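Local coordinates for protein probable flavin reductase (Sinorhizobium meliloti, PDB 3RH7) that probably acts as an FMN-binding flavin reductase that uses NADPH, built as an FMN-binding split barrel joined to a Nudix-like part, at residues N85-T90 / N157-A162; A125-C130 / A150-G155; P169-K174 / Y238-D243. One frame throughout, in Å; residues are numbered along the deposited sequence.

Each of the three contacts is only partly buried, yet they differ in depth and chemistry. Contact 1 lies nearest the middle of the chain, about 9 Å from its centre to that of the contact, and is carried by two backbone bonds between loop ends beside the flavin site. Contact 2, farther out, is an antiparallel strand ladder with an indole set over it. The two share one sheet, since strands 81-86 and 126-138 are neighbours there. Contact 3 packs a helix on strand 232-242 of the other sheet through aliphatic groups and one lysine. It adjoins contact 1 at the N-terminal part of helix 169-181, and all three also touch the second subunit.

Contact 1 (N85-T90 / N157-A162); sequences NVLSET and NGLGYA. With FMN (flavin mononucleotide), chain G.
Just beyond strand 81-86 the chain runs beside the lead-in to strand 160-162, and a single bridge, S88 with G158, ties the two backbones. Two hydrogen bonds make it: L159 N gives its hydrogen to L87 O at 2.9 Å, nearly straight at 166°, and E89 N reaches N157 O at 3.0 Å. Both donors sit above the plane of the carbonyl they use.

E89 illustrates how an acidic side chain can serve such a bridge. From CA the bond to CB points away overall, yet E89 CB still lies 4.2 Å from N157 O. CG, anti to its own carbonyl carbon, lies alongside N157, 3.7 Å from N157 CB. The extended chain then brings CD beside the same atom, with E89 CD again 3.7 Å from N157 CB. At the tip, carboxylate and amide run side by side with their planes 76° apart. E89 OE1 and OE2 stay 3.8 Å from N157 ND2, too far to bond. The polar tips find other partners: E89 OE2 accepts the backbone N of R170, and N157 ND2 donates to I234 O of the second subunit. An alanine here, without CG and the carboxylate, would probably loosen the packing on N157 and the tie to helix 169-181.

On the inner side, L87 and L159 point the same way, L87 CD1 4.2 Å from L159 CD2, and pack with V32 and helix 92-97. Farther along, Y161 turns one ring face to the flavin, whose C7M methyl stands over the ring centre, 3.7 Å from Y161 CG. The contact thus runs from a polar end, where the N-H of R170 in the N-terminal part of helix 169-181 would probably favour an ionised E89, to a leucine pair, beyond which Y161 lines the FMN pocket.

Contact 2 (A125-C130 / A150-G155); sequences AAWFEC and AFENSG
Main-chain bonds set the pattern where strand 126-138 meets strand 141-153, the two running antiparallel. W127 and E152 form a hydrogen-bonded pair: W127 N gives to E152 O at 3.1 Å, and E152 N returns the bond to W127 O at 3.0 Å. Both donors lie in the plane of the carbonyl they meet. At the next hydrogen-bonded pair, E129 N donates to A150 O at 2.7 Å, while the reverse bond from A150 N is weak.

Across the W127-E152 pair the side chains meet again, on the face they share with E129 and A150. With CG held between its backbone N and carbonyl carbon (chi1 61°), the indole swings over the partner strand. E152 CB sits over one face, 3.7 Å from the centroid of the five-membered ring, a CH-pi contact. The glutamate then extends past the ring, and W127 NE1 donates to E152 OE1 at 3.3 Å, bent at 140° and meeting the oxygen from above the carboxylate plane.

These strands are the two arms of a beta hairpin in the flavin-binding split barrel. Along its other edge strand 126-138 pairs with strand 81-86, where A125 and A126 both face V86 in a classic beta bulge.

Apolar packing adds to the main-chain bonds. On the indole side, W127 CZ3 approaches A150 CB at 4.0 Å. On the opposite face, F128 and F151, a non-hydrogen-bonded pair, cross obliquely, and F128 CD2 comes 3.5 Å from F151 CB. The second subunit closes over this face: its F16 meets the F151 ring edge-to-face, and its F25 meets F128.

The polar ends turn to other partners: E129 OE2 to D116 N, S154 OG to V124 O, and N153 OD1 to R163 of the second subunit.

Contact 3 (P169-K174 / Y238-D243); sequences PRLAGK and YSVYED
L171 places CG anti to its carbonyl carbon (chi1 -74°) and continues extended, so that its two methyls reach across from helix 169-181 to strand 232-242. One turn on, K174 bends at its second torsion (chi2 -142°), its first torsion too lying away from the staggered positions, and then runs straight to the amine, a shape that carries NZ to V240 O. V240, with CG1 anti to its backbone N, points the other way, toward the helix, and both helix side chains slide past it in opposite directions.

The branches divide the work. L171 CD2 packs on V240 CG2 at 4.0 Å, whereas L171 CD1 turns to the backbone, 3.8 Å from Y238 O. The other valine methyl rests against the helix main chain, V240 CG1 lying 3.7 Å from K174 O. The lysine stem lies against another side of the valine, with K174 CD 3.9 Å from V240 CB. One hydrogen bond ends the chain: K174 NZ donates to V240 O at 2.7 Å, approaching in the plane of the carbonyl. A long aliphatic chain thus shields the valine while its ammonium, on an exposed residue, engages a main-chain oxygen of strand 232-242.

The short segments of helix and strand cross at 37°, their axes 8.3 Å apart at closest approach. Strand 232-242 is an outermost strand, within this chain, of a four-stranded mixed sheet, consistent with the Nudix-like part of the protein. Its inner neighbour is strand 249-257, against which Y238 and S239 form a classic beta bulge facing V252. Y238 and Y241 turn away from helix 169-181 and pack on helix 281-292, where R289 makes a cation-pi contact with Y238. Strand 232-242 therefore lies between two helices, while A172, directed away from it, meets L237 of the second subunit.

Contact 1 (N85-T90 / N157-A162)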
loop_
_atom_site.group_PDB
_atom_site.type_symbol
_atom_site.label_atom_id
_atom_site.label_comp_id
_atom_site.label_asym_id
_atom_site.label_seq_id
_atom_site.Cartn_x
_atom_site.Cartn_y
_atom_site.Cartn_z
ATOM N N ASN A 85 -9.403 -8.967 9.978
ATOM C CA ASN A 85 -8.106 -9.661 9.923
ATOM C C ASN A 85 -7.225 -9.041 8.821
ATOM O O ASN A 85 -7.509 -9.251 7.627
ATOM C CB ASN A 85 -8.283 -11.170 9.689
ATOM C CG ASN A 85 -8.845 -11.929 10.851
ATOM O OD1 ASN A 85 -8.113 -12.358 11.733
ATOM N ND2 ASN A 85 -10.138 -12.182 10.836
ATOM N N VAL A 86 -6.182 -8.249 9.227
ATOM C CA VAL A 86 -5.224 -7.575 8.314
ATOM C C VAL A 86 -4.206 -8.680 7.901
ATOM O O VAL A 86 -3.377 -9.107 8.708
ATOM C CB VAL A 86 -4.595 -6.306 8.982
ATOM C CG1 VAL A 86 -3.617 -5.590 8.074
ATOM C CG2 VAL A 86 -5.673 -5.340 9.438
ATOM N N LEU A 87 -4.367 -9.214 6.688
ATOM C CA LEU A 87 -3.575 -10.342 6.196
ATOM C C LEU A 87 -2.079 -10.039 6.039
ATOM O O LEU A 87 -1.718 -8.908 5.753
ATOM C CB LEU A 87 -4.138 -10.819 4.855
ATOM C CG LEU A 87 -5.602 -11.244 4.804
ATOM C CD1 LEU A 87 -5.955 -11.651 3.412
ATOM C CD2 LEU A 87 -5.907 -12.418 5.770
ATOM N N SER A 88 -1.214 -11.032 6.227
ATOM C CA SER A 88 0.229 -10.830 6.088
ATOM C C SER A 88 0.727 -11.195 4.650
ATOM O O SER A 88 -0.076 -11.658 3.829
ATOM C CB SER A 88 0.955 -11.655 7.132
ATOM O OG SER A 88 0.785 -13.020 6.809
ATOM N N GLU A 89 2.041 -10.966 4.343
ATOM C CA GLU A 89 2.675 -11.238 3.030
ATOM C C GLU A 89 2.375 -12.612 2.442
ATOM O O GLU A 89 2.304 -12.766 1.215
ATOM C CB GLU A 89 4.191 -11.200 3.163
ATOM C CG GLU A 89 4.849 -9.856 3.211
ATOM C CD GLU A 89 6.346 -9.998 3.395
ATOM O OE1 GLU A 89 6.778 -10.828 4.226
ATOM O OE2 GLU A 89 7.092 -9.272 2.707
ATOM N N THR A 90 2.309 -13.624 3.313
ATOM C CA THR A 90 2.143 -15.033 2.943
ATOM C C THR A 90 0.670 -15.437 2.756
ATOM O O THR A 90 0.399 -16.581 2.372
ATOM C CB THR A 90 2.784 -15.914 4.027
ATOM O OG1 THR A 90 2.093 -15.721 5.275
ATOM C CG2 THR A 90 4.269 -15.635 4.207
ATOM N N ASN A 157 4.698 -8.293 8.235
ATOM C CA ASN A 157 4.430 -7.442 7.088
ATOM C C ASN A 157 3.121 -7.823 6.511
ATOM O O ASN A 157 2.809 -9.013 6.421
ATOM C CB ASN A 157 5.517 -7.582 6.034
ATOM C CG ASN A 157 6.853 -7.021 6.445
ATOM O OD1 ASN A 157 6.945 -5.960 7.097
ATOM N ND2 ASN A 157 7.905 -7.735 6.061
ATOM N N GLY A 158 2.344 -6.829 6.137
ATOM C CA GLY A 158 1.026 -7.097 5.594
ATOM C C GLY A 158 1.009 -7.303 4.106
ATOM O O GLY A 158 1.889 -6.809 3.388
ATOM N N LEU A 159 -0.004 -8.053 3.641
ATOM C CA LEU A 159 -0.282 -8.262 2.215
ATOM C C LEU A 159 -0.808 -6.949 1.728
ATOM O O LEU A 159 -1.536 -6.268 2.488
ATOM C CB LEU A 159 -1.309 -9.401 2.005
ATOM C CG LEU A 159 -1.799 -9.679 0.579
ATOM C CD1 LEU A 159 -0.742 -10.405 -0.266
ATOM C CD2 LEU A 159 -3.052 -10.512 0.607
ATOM N N GLY A 160 -0.368 -6.550 0.542
ATOM C CA GLY A 160 -0.813 -5.300 -0.062
ATOM C C GLY A 160 -1.545 -5.551 -1.359
ATOM O O GLY A 160 -1.400 -6.612 -1.943
ATOM N N TYR A 161 -2.352 -4.590 -1.793
ATOM C CA TYR A 161 -3.067 -4.546 -3.067
ATOM C C TYR A 161 -2.934 -3.179 -3.636
ATOM O O TYR A 161 -3.379 -2.225 -2.996
ATOM C CB TYR A 161 -4.568 -4.884 -2.913
ATOM C CG TYR A 161 -5.216 -5.472 -4.155
ATOM C CD1 TYR A 161 -4.988 -6.798 -4.524
ATOM C CD2 TYR A 161 -6.116 -4.731 -4.916
ATOM C CE1 TYR A 161 -5.646 -7.377 -5.617
ATOM C CE2 TYR A 161 -6.772 -5.297 -6.022
ATOM C CZ TYR A 161 -6.550 -6.631 -6.356
ATOM O OH TYR A 161 -7.155 -7.228 -7.445
ATOM N N ALA A 162 -2.295 -3.044 -4.798
ATOM C CA ALA A 162 -2.232 -1.741 -5.488
ATOM C C ALA A 162 -2.530 -1.960 -6.915
ATOM O O ALA A 162 -2.043 -2.947 -7.501
ATOM C CB ALA A 162 -0.889 -1.057 -5.335
HETATM N N1 FMN G . -16.230 -6.595 -1.344
HETATM C C2 FMN G . -16.913 -5.663 -0.577
HETATM O O2 FMN G . -18.142 -5.776 -0.420
HETATM N N3 FMN G . -16.188 -4.663 0.062
HETATM C C4 FMN G . -14.803 -4.434 -0.038
HETATM O O4 FMN G . -14.176 -3.544 0.547
HETATM C C4A FMN G . -14.073 -5.428 -0.946
HETATM N N5 FMN G . -12.765 -5.313 -1.109
HETATM C C5A FMN G . -12.079 -6.300 -1.860
HETATM C C6 FMN G . -10.656 -6.129 -1.973
HETATM C C7 FMN G . -9.837 -7.076 -2.651
HETATM C C7M FMN G . -8.352 -6.869 -2.734
HETATM C C8 FMN G . -10.471 -8.197 -3.238
HETATM C C8M FMN G . -9.656 -9.197 -3.955
HETATM C C9 FMN G . -11.901 -8.385 -3.163
HETATM C C9A FMN G . -12.765 -7.448 -2.487
HETATM N N10 FMN G . -14.213 -7.585 -2.347
HETATM C C10 FMN G . -14.907 -6.586 -1.574
HETATM C "C1'" FMN G . -14.942 -8.753 -2.981
HETATM C "C2'" FMN G . -15.590 -9.714 -1.890
HETATM O "O2'" FMN G . -14.692 -10.337 -0.970
HETATM C "C3'" FMN G . -16.599 -10.827 -2.285
HETATM O "O3'" FMN G . -16.553 -11.225 -3.667
HETATM C "C4'" FMN G . -18.036 -10.663 -1.693
HETATM O "O4'" FMN G . -18.528 -9.290 -1.489
HETATM C "C5'" FMN G . -18.124 -11.478 -0.423
HETATM O "O5'" FMN G . -18.673 -12.705 -0.869
HETATM P P FMN G . -20.278 -12.957 -0.614
HETATM O O1P FMN G . -20.394 -12.267 0.820
HETATM O O2P FMN G . -20.548 -14.507 -0.618
HETATM O O3P FMN G . -21.146 -12.413 -1.776
#

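Contact 2 (A125-C130 / A150-G155)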
loop_
_atom_site.group_PDB
_atom_site.type_symbol
_atom_site.label_atom_id
_atom_site.label_comp_id
_atom_site.label_asym_id
_atom_site.label_seq_id
_atom_site.Cartn_x
_atom_site.Cartn_y
_atom_site.Cartn_z
ATOM N N ALA A 125 -1.154 -10.032 10.054
ATOM C CA ALA A 125 -0.301 -8.862 10.305
ATOM C C ALA A 125 -0.809 -8.082 11.525
ATOM O O ALA A 125 -0.012 -7.412 12.196
ATOM C CB ALA A 125 -0.268 -7.962 9.072
ATOM N N ALA A 126 -2.146 -8.177 11.787
ATOM C CA ALA A 126 -2.936 -7.537 12.853
ATOM C C ALA A 126 -4.407 -7.926 12.743
ATOM O O ALA A 126 -4.915 -8.133 11.640
ATOM C CB ALA A 126 -2.819 -6.014 12.779
ATOM N N TRP A 127 -5.096 -7.997 13.885
ATOM C CA TRP A 127 -6.533 -8.299 13.948
ATOM C C TRP A 127 -7.218 -7.392 14.971
ATOM O O TRP A 127 -6.587 -6.958 15.947
ATOM C CB TRP A 127 -6.840 -9.780 14.221
ATOM C CG TRP A 127 -6.327 -10.330 15.525
ATOM C CD1 TRP A 127 -5.238 -11.128 15.698
ATOM C CD2 TRP A 127 -6.945 -10.209 16.816
ATOM N NE1 TRP A 127 -5.138 -11.518 17.020
ATOM C CE2 TRP A 127 -6.167 -10.959 17.727
ATOM C CE3 TRP A 127 -8.081 -9.538 17.297
ATOM C CZ2 TRP A 127 -6.477 -11.049 19.090
ATOM C CZ3 TRP A 127 -8.369 -9.597 18.659
ATOM C CH2 TRP A 127 -7.584 -10.361 19.533
ATOM N N PHE A 128 -8.513 -7.115 14.743
ATOM C CA PHE A 128 -9.336 -6.245 15.570
ATOM C C PHE A 128 -10.726 -6.832 15.819
ATOM O O PHE A 128 -11.483 -7.015 14.872
ATOM C CB PHE A 128 -9.491 -4.867 14.890
ATOM C CG PHE A 128 -8.208 -4.146 14.567
ATOM C CD1 PHE A 128 -7.567 -4.337 13.340
ATOM C CD2 PHE A 128 -7.655 -3.255 15.466
ATOM C CE1 PHE A 128 -6.360 -3.695 13.050
ATOM C CE2 PHE A 128 -6.447 -2.615 15.184
ATOM C CZ PHE A 128 -5.807 -2.840 13.976
ATOM N N GLU A 129 -11.067 -7.101 17.086
ATOM C CA GLU A 129 -12.400 -7.544 17.484
ATOM C C GLU A 129 -13.257 -6.306 17.674
ATOM O O GLU A 129 -12.882 -5.398 18.425
ATOM C CB GLU A 129 -12.357 -8.385 18.768
ATOM C CG GLU A 129 -12.037 -9.837 18.516
ATOM C CD GLU A 129 -12.568 -10.754 19.591
ATOM O OE1 GLU A 129 -11.863 -10.947 20.612
ATOM O OE2 GLU A 129 -13.698 -11.270 19.411
ATOM N N CYS A 130 -14.377 -6.249 16.967
ATOM C CA CYS A 130 -15.245 -5.081 16.970
ATOM C C CYS A 130 -16.658 -5.392 17.440
ATOM O O CYS A 130 -17.050 -6.538 17.653
ATOM C CB CYS A 130 -15.263 -4.431 15.586
ATOM S SG CYS A 130 -13.692 -3.652 15.107
ATOM N N ALA A 150 -11.008 -5.500 21.209
ATOM C CA ALA A 150 -9.729 -6.203 21.395
ATOM C C ALA A 150 -8.913 -6.139 20.097
ATOM O O ALA A 150 -9.489 -5.988 19.012
ATOM C CB ALA A 150 -9.983 -7.649 21.790
ATOM N N PHE A 151 -7.576 -6.240 20.202
ATOM C CA PHE A 151 -6.706 -6.215 19.021
ATOM C C PHE A 151 -5.337 -6.848 19.312
ATOM O O PHE A 151 -4.967 -7.083 20.476
ATOM C CB PHE A 151 -6.531 -4.782 18.464
ATOM C CG PHE A 151 -5.740 -3.843 19.342
ATOM C CD1 PHE A 151 -6.367 -3.110 20.351
ATOM C CD2 PHE A 151 -4.373 -3.679 19.159
ATOM C CE1 PHE A 151 -5.632 -2.247 21.170
ATOM C CE2 PHE A 151 -3.647 -2.803 19.961
ATOM C CZ PHE A 151 -4.276 -2.111 20.974
ATOM N N GLU A 152 -4.582 -7.102 18.236
ATOM C CA GLU A 152 -3.238 -7.654 18.321
ATOM C C GLU A 152 -2.477 -7.230 17.103
ATOM O O GLU A 152 -3.055 -7.155 16.024
ATOM C CB GLU A 152 -3.272 -9.174 18.437
ATOM C CG GLU A 152 -2.159 -9.764 19.266
ATOM C CD GLU A 152 -2.561 -11.110 19.841
ATOM O OE1 GLU A 152 -2.653 -12.087 19.058
ATOM O OE2 GLU A 152 -2.834 -11.176 21.061
ATOM N N ASN A 153 -1.191 -6.931 17.273
ATOM C CA ASN A 153 -0.314 -6.491 16.189
ATOM C C ASN A 153 1.032 -7.247 16.268
ATOM O O ASN A 153 1.866 -6.994 17.163
ATOM C CB ASN A 153 -0.142 -4.962 16.243
ATOM C CG ASN A 153 1.132 -4.354 15.657
ATOM O OD1 ASN A 153 1.577 -4.709 14.573
ATOM N ND2 ASN A 153 1.705 -3.338 16.325
ATOM N N SER A 154 1.195 -8.240 15.371
ATOM C CA SER A 154 2.461 -8.950 15.178
ATOM C C SER A 154 3.288 -8.048 14.289
ATOM O O SER A 154 2.712 -7.301 13.481
ATOM C CB SER A 154 2.226 -10.295 14.513
ATOM O OG SER A 154 1.623 -10.147 13.240
ATOM N N GLY A 155 4.598 -8.071 14.401
ATOM C CA GLY A 155 5.376 -7.171 13.547
ATOM C C GLY A 155 5.241 -7.467 12.068
ATOM O O GLY A 155 5.606 -6.627 11.236
#

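Contact 3 (P169-K174 / Y238-D243)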
loop_
_atom_site.group_PDB
_atom_site.type_symbol
_atom_site.label_atom_id
_atom_site.label_comp_id
_atom_site.label_asym_id
_atom_site.label_seq_id
_atom_site.Cartn_x
_atom_site.Cartn_y
_atom_site.Cartn_z
ATOM N N PRO A 169 6.645 -6.681 0.665
ATOM C CA PRO A 169 8.049 -6.200 0.808
ATOM C C PRO A 169 9.106 -7.270 0.512
ATOM O O PRO A 169 10.239 -6.965 0.152
ATOM C CB PRO A 169 8.155 -5.747 2.273
ATOM C CG PRO A 169 6.815 -5.838 2.850
ATOM C CD PRO A 169 5.885 -6.553 1.928
ATOM N N ARG A 170 8.712 -8.520 0.714
ATOM C CA ARG A 170 9.379 -9.800 0.477
ATOM C C ARG A 170 10.097 -9.826 -0.855
ATOM O O ARG A 170 11.295 -10.101 -0.879
ATOM C CB ARG A 170 8.271 -10.872 0.471
ATOM C CG ARG A 170 8.688 -12.280 0.697
ATOM C CD ARG A 170 7.465 -13.151 0.938
ATOM N NE ARG A 170 6.433 -12.979 -0.089
ATOM C CZ ARG A 170 5.380 -13.781 -0.221
ATOM N NH1 ARG A 170 5.210 -14.814 0.610
ATOM N NH2 ARG A 170 4.492 -13.563 -1.183
ATOM N N LEU A 171 9.356 -9.511 -1.960
ATOM C CA LEU A 171 9.788 -9.573 -3.346
ATOM C C LEU A 171 11.002 -8.727 -3.662
ATOM O O LEU A 171 11.847 -9.187 -4.425
ATOM C CB LEU A 171 8.645 -9.219 -4.284
ATOM C CG LEU A 171 7.571 -10.300 -4.444
ATOM C CD1 LEU A 171 6.478 -9.833 -5.322
ATOM C CD2 LEU A 171 8.135 -11.545 -5.033
ATOM N N ALA A 172 11.110 -7.514 -3.098
ATOM C CA ALA A 172 12.284 -6.659 -3.287
ATOM C C ALA A 172 13.553 -7.428 -2.933
ATOM O O ALA A 172 14.459 -7.473 -3.763
ATOM C CB ALA A 172 12.176 -5.416 -2.420
ATOM N N GLY A 173 13.578 -8.066 -1.740
ATOM C CA GLY A 173 14.700 -8.876 -1.257
ATOM C C GLY A 173 15.001 -10.047 -2.181
ATOM O O GLY A 173 16.154 -10.267 -2.571
ATOM N N LYS A 174 13.935 -10.771 -2.575
ATOM C CA LYS A 174 13.966 -11.929 -3.463
ATOM C C LYS A 174 14.616 -11.553 -4.828
ATOM O O LYS A 174 15.424 -12.330 -5.361
ATOM C CB LYS A 174 12.527 -12.434 -3.672
ATOM C CG LYS A 174 12.292 -13.867 -3.278
ATOM C CD LYS A 174 11.318 -14.558 -4.266
ATOM C CE LYS A 174 11.250 -16.071 -4.072
ATOM N NZ LYS A 174 10.302 -16.733 -5.021
ATOM N N TYR A 238 5.651 -8.244 -9.409
ATOM C CA TYR A 238 4.561 -9.202 -9.504
ATOM C C TYR A 238 4.991 -10.568 -8.976
ATOM O O TYR A 238 4.298 -11.173 -8.158
ATOM C CB TYR A 238 4.114 -9.296 -10.951
ATOM C CG TYR A 238 2.764 -9.922 -11.157
ATOM C CD1 TYR A 238 1.605 -9.159 -11.081
ATOM C CD2 TYR A 238 2.647 -11.243 -11.565
ATOM C CE1 TYR A 238 0.359 -9.707 -11.363
ATOM C CE2 TYR A 238 1.405 -11.803 -11.851
ATOM C CZ TYR A 238 0.263 -11.029 -11.745
ATOM O OH TYR A 238 -0.974 -11.563 -12.003
ATOM N N SER A 239 6.161 -11.028 -9.420
ATOM C CA SER A 239 6.689 -12.336 -9.081
ATOM C C SER A 239 8.219 -12.411 -9.285
ATOM O O SER A 239 8.748 -11.826 -10.227
ATOM C CB SER A 239 5.989 -13.368 -9.965
ATOM O OG SER A 239 6.560 -14.657 -9.855
ATOM N N VAL A 240 8.912 -13.128 -8.415
ATOM C CA VAL A 240 10.354 -13.361 -8.554
ATOM C C VAL A 240 10.549 -14.858 -8.397
ATOM O O VAL A 240 10.149 -15.401 -7.366
ATOM C CB VAL A 240 11.260 -12.560 -7.594
ATOM C CG1 VAL A 240 12.713 -12.938 -7.810
ATOM C CG2 VAL A 240 11.063 -11.059 -7.770
ATOM N N TYR A 241 11.109 -15.529 -9.421
ATOM C CA TYR A 241 11.264 -16.970 -9.415
ATOM C C TYR A 241 12.428 -17.454 -10.303
ATOM O O TYR A 241 12.961 -16.688 -11.080
ATOM C CB TYR A 241 9.942 -17.607 -9.891
ATOM C CG TYR A 241 9.588 -17.364 -11.342
ATOM C CD1 TYR A 241 9.985 -18.255 -12.338
ATOM C CD2 TYR A 241 8.806 -16.279 -11.715
ATOM C CE1 TYR A 241 9.646 -18.049 -13.677
ATOM C CE2 TYR A 241 8.464 -16.055 -13.053
ATOM C CZ TYR A 241 8.879 -16.950 -14.032
ATOM O OH TYR A 241 8.549 -16.757 -15.357
ATOM N N GLU A 242 12.810 -18.733 -10.181
ATOM C CA GLU A 242 13.825 -19.351 -11.019
ATOM C C GLU A 242 13.093 -20.319 -11.953
ATOM O O GLU A 242 12.394 -21.209 -11.466
ATOM C CB GLU A 242 14.900 -20.065 -10.182
ATOM C CG GLU A 242 16.159 -20.357 -10.984
ATOM C CD GLU A 242 17.181 -21.310 -10.402
ATOM O OE1 GLU A 242 16.771 -22.373 -9.883
ATOM O OE2 GLU A 242 18.396 -21.049 -10.572
ATOM N N ASP A 243 13.200 -20.121 -13.278
ATOM C CA ASP A 243 12.530 -21.000 -14.235
ATOM C C ASP A 243 13.100 -22.404 -14.139
ATOM O O ASP A 243 14.293 -22.609 -14.357
ATOM C CB ASP A 243 12.637 -20.462 -15.667
ATOM C CG ASP A 243 11.427 -20.805 -16.504
ATOM O OD1 ASP A 243 11.208 -22.025 -16.768
ATOM O OD2 ASP A 243 10.683 -19.854 -16.893
#